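Local coordinates for variant surface glycoprotein MITAT 1.1 (PDB 5LY9) that forms, as one of many antigenically distinct surface glycoproteins, the coat with which the trypanosome evades its host's immune response, at residues 133-138 with 145-150. Residues are numbered along the deposited sequence; the frame is centred on the assembly and turned at random.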
ATOM      1  N   ALA A 133     -34.230  10.564   8.526  1.00 24.68           N
ATOM      2  CA  ALA A 133     -33.796  10.142   7.228  1.00 25.13           C
ATOM      3  C   ALA A 133     -34.240   8.734   7.007  1.00 26.07           C
ATOM      4  O   ALA A 133     -34.323   7.946   7.966  1.00 25.38           O
ATOM      5  CB  ALA A 133     -32.262  10.212   7.193  1.00 26.17           C
ATOM      6  N   THR A 134     -34.538   8.396   5.763  1.00 26.48           N
ATOM      7  CA  THR A 134     -34.981   7.087   5.411  1.00 26.59           C
ATOM      8  C   THR A 134     -33.922   6.334   4.716  1.00 26.12           C
ATOM      9  O   THR A 134     -33.383   6.815   3.671  1.00 25.16           O
ATOM     10  CB  THR A 134     -36.186   7.185   4.462  1.00 30.00           C
ATOM     11  OG1 THR A 134     -37.204   7.948   5.121  1.00 30.31           O
ATOM     12  CG2 THR A 134     -36.760   5.795   4.075  1.00 31.12           C
ATOM     13  N   ARG A 135     -33.565   5.161   5.243  1.00 25.56           N
ATOM     14  CA  ARG A 135     -32.597   4.348   4.549  1.00 25.63           C
ATOM     15  C   ARG A 135     -33.302   3.509   3.554  1.00 26.17           C
ATOM     16  O   ARG A 135     -34.309   2.826   3.866  1.00 25.00           O
ATOM     17  CB  ARG A 135     -31.830   3.382   5.474  1.00 27.07           C
ATOM     18  CG  ARG A 135     -30.785   2.651   4.619  1.00 27.16           C
ATOM     19  CD  ARG A 135     -29.676   2.098   5.402  1.00 26.88           C
ATOM     20  NE  ARG A 135     -28.799   3.113   5.904  1.00 26.53           N
ATOM     21  CZ  ARG A 135     -27.734   3.564   5.248  1.00 25.67           C
ATOM     22  NH1 ARG A 135     -27.524   3.216   3.992  1.00 23.97           N
ATOM     23  NH2 ARG A 135     -26.921   4.377   5.859  1.00 24.57           N
ATOM     24  N   ARG A 136     -32.788   3.517   2.336  1.00 27.71           N
ATOM     25  CA  ARG A 136     -33.177   2.576   1.294  1.00 29.48           C
ATOM     26  C   ARG A 136     -31.923   1.959   0.722  1.00 29.93           C
ATOM     27  O   ARG A 136     -31.202   2.622  -0.030  1.00 28.93           O
ATOM     28  CB  ARG A 136     -33.976   3.282   0.196  1.00 32.64           C
ATOM     29  CG  ARG A 136     -35.123   4.148   0.701  1.00 37.62           C
ATOM     30  CD  ARG A 136     -36.024   4.641  -0.448  1.00 43.19           C
ATOM     31  NE  ARG A 136     -37.208   5.353   0.063  1.00 45.29           N
ATOM     32  CZ  ARG A 136     -37.189   6.588   0.567  1.00 49.44           C
ATOM     33  NH1 ARG A 136     -36.067   7.309   0.643  1.00 50.12           N
ATOM     34  NH2 ARG A 136     -38.313   7.102   1.038  1.00 53.30           N
ATOM     35  N   GLU A 137     -31.635   0.717   1.090  1.00 27.67           N
ATOM     36  CA  GLU A 137     -30.392   0.052   0.661  1.00 28.66           C
ATOM     37  C   GLU A 137     -29.213   0.890   1.086  1.00 26.60           C
ATOM     38  O   GLU A 137     -29.046   1.189   2.275  1.00 26.27           O
ATOM     39  CB  GLU A 137     -30.388  -0.164  -0.846  1.00 32.29           C
ATOM     40  CG  GLU A 137     -31.692  -0.594  -1.413  1.00 40.49           C
ATOM     41  CD  GLU A 137     -32.052  -1.921  -0.957  1.00 48.13           C
ATOM     42  OE1 GLU A 137     -31.113  -2.757  -0.969  1.00 61.63           O
ATOM     43  OE2 GLU A 137     -33.260  -2.119  -0.615  1.00 61.51           O
ATOM     44  N   THR A 138     -28.416   1.379   0.136  1.00 23.84           N
ATOM     45  CA  THR A 138     -27.187   2.101   0.489  1.00 24.30           C
ATOM     46  C   THR A 138     -27.387   3.607   0.632  1.00 23.12           C
ATOM     47  O   THR A 138     -26.467   4.296   0.979  1.00 24.09           O
ATOM     48  CB  THR A 138     -26.144   1.885  -0.590  1.00 24.47           C
ATOM     49  OG1 THR A 138     -26.681   2.278  -1.859  1.00 24.56           O
ATOM     50  CG2 THR A 138     -25.699   0.450  -0.565  1.00 27.08           C
ATOM     51  N   CYS A 145     -24.881   6.586   1.021  1.00 21.28           N
ATOM     52  CA  CYS A 145     -24.259   6.522   2.337  1.00 21.37           C
ATOM     53  C   CYS A 145     -24.081   5.065   2.784  1.00 21.47           C
ATOM     54  O   CYS A 145     -24.768   4.599   3.722  1.00 22.70           O
ATOM     55  CB  CYS A 145     -25.109   7.316   3.309  1.00 22.41           C
ATOM     56  SG  CYS A 145     -24.182   7.899   4.748  1.00 25.02           S
ATOM     57  N   ALA A 146     -23.177   4.372   2.108  1.00 21.84           N
ATOM     58  CA  ALA A 146     -22.974   2.958   2.354  1.00 24.25           C
ATOM     59  C   ALA A 146     -21.931   2.977   3.471  1.00 24.72           C
ATOM     60  O   ALA A 146     -20.737   3.378   3.262  1.00 30.05           O
ATOM     61  CB  ALA A 146     -22.474   2.198   1.147  1.00 24.30           C
ATOM     62  N   LEU A 147     -22.321   2.442   4.593  1.00 24.25           N
ATOM     63  CA  LEU A 147     -21.350   2.454   5.763  1.00 23.12           C
ATOM     64  C   LEU A 147     -20.580   1.120   5.667  1.00 23.00           C
ATOM     65  O   LEU A 147     -20.679   0.230   6.522  1.00 24.53           O
ATOM     66  CB  LEU A 147     -22.128   2.586   7.007  1.00 22.72           C
ATOM     67  CG  LEU A 147     -23.051   3.780   7.011  1.00 23.33           C
ATOM     68  CD1 LEU A 147     -23.865   3.890   8.277  1.00 22.63           C
ATOM     69  CD2 LEU A 147     -22.245   5.063   6.825  1.00 23.54           C
ATOM     70  N   SER A 148     -19.836   1.008   4.563  1.00 22.34           N
ATOM     71  CA  SER A 148     -19.100  -0.193   4.247  1.00 22.97           C
ATOM     72  C   SER A 148     -17.899   0.157   3.410  1.00 22.57           C
ATOM     73  O   SER A 148     -17.851   1.249   2.843  1.00 24.45           O
ATOM     74  CB  SER A 148     -19.975  -1.211   3.451  1.00 23.75           C
ATOM     75  OG  SER A 148     -20.466  -0.621   2.267  1.00 24.22           O
ATOM     76  N   MET A 149     -16.964  -0.785   3.257  1.00 21.51           N
ATOM     77  CA  MET A 149     -15.772  -0.563   2.490  1.00 21.49           C
ATOM     78  C   MET A 149     -15.795  -1.519   1.320  1.00 22.53           C
ATOM     79  O   MET A 149     -16.022  -2.730   1.512  1.00 23.06           O
ATOM     80  CB  MET A 149     -14.510  -0.828   3.348  1.00 22.68           C
ATOM     81  CG  MET A 149     -13.161  -0.715   2.629  1.00 22.06           C
ATOM     82  SD  MET A 149     -12.762   0.951   2.167  1.00 22.15           S
ATOM     83  CE  MET A 149     -12.161   1.577   3.746  1.00 23.15           C
ATOM     84  N   PRO A 150     -15.535  -1.017   0.061  1.00 21.63           N
ATOM     85  CA  PRO A 150     -15.655  -1.950  -1.054  1.00 22.18           C
ATOM     86  C   PRO A 150     -14.391  -2.800  -1.230  1.00 21.83           C
ATOM     87  O   PRO A 150     -13.358  -2.528  -0.608  1.00 22.26           O
ATOM     88  CB  PRO A 150     -15.834  -1.046  -2.272  1.00 23.93           C
ATOM     89  CG  PRO A 150     -15.049   0.147  -1.858  1.00 23.12           C
ATOM     90  CD  PRO A 150     -15.438   0.355  -0.404  1.00 22.24           C
TER
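Thr-138 and Cys-145 join the two backbones through one hydrogen bond, Cys-145 N to Thr-138 O at 2.8 Å; the closest CA atoms are those of Thr-138 and Ala-146, 4.7 Å apart. Arg-135 seizes the carbonyl of Cys-145 with both end nitrogens: Arg-135 NH2 lies 3.0 Å from Cys-145 O, nearly in line with the C=O, and Arg-135 NH1 3.1 Å from the same oxygen, above the carbonyl plane. Arg-135 NH1 also donates to Glu-137 O (3.1 Å, 164° at the hydrogen), which lies in the guanidinium plane as Cys-145 O does. These bonds and a salt bridge from NE to Glu-113 fix the rotation of the group. The arginine chain gets there by leaving with CG anti to the backbone N (chi1 -177°) and bending at chi3. Leu-147, centre of an inverse gamma turn, brings CD1 obliquely to Arg-135 NH2, 3.9 Å away. Beside the backbone bond, Thr-138 CG2 rests against Ala-146 CB at 4.0 Å, while Thr-138 OG1 is hydrogen-bonded to Glu-144 OE1. The contact links outer strand 135-136 to the chain just past the other outer strand, 143-144, with 139-140 between them, in the A-type VSG domain; the Cys-145 disulfide to Cys-15 ties it to helix 8-21, and Leu-147 packs on helix 62-114.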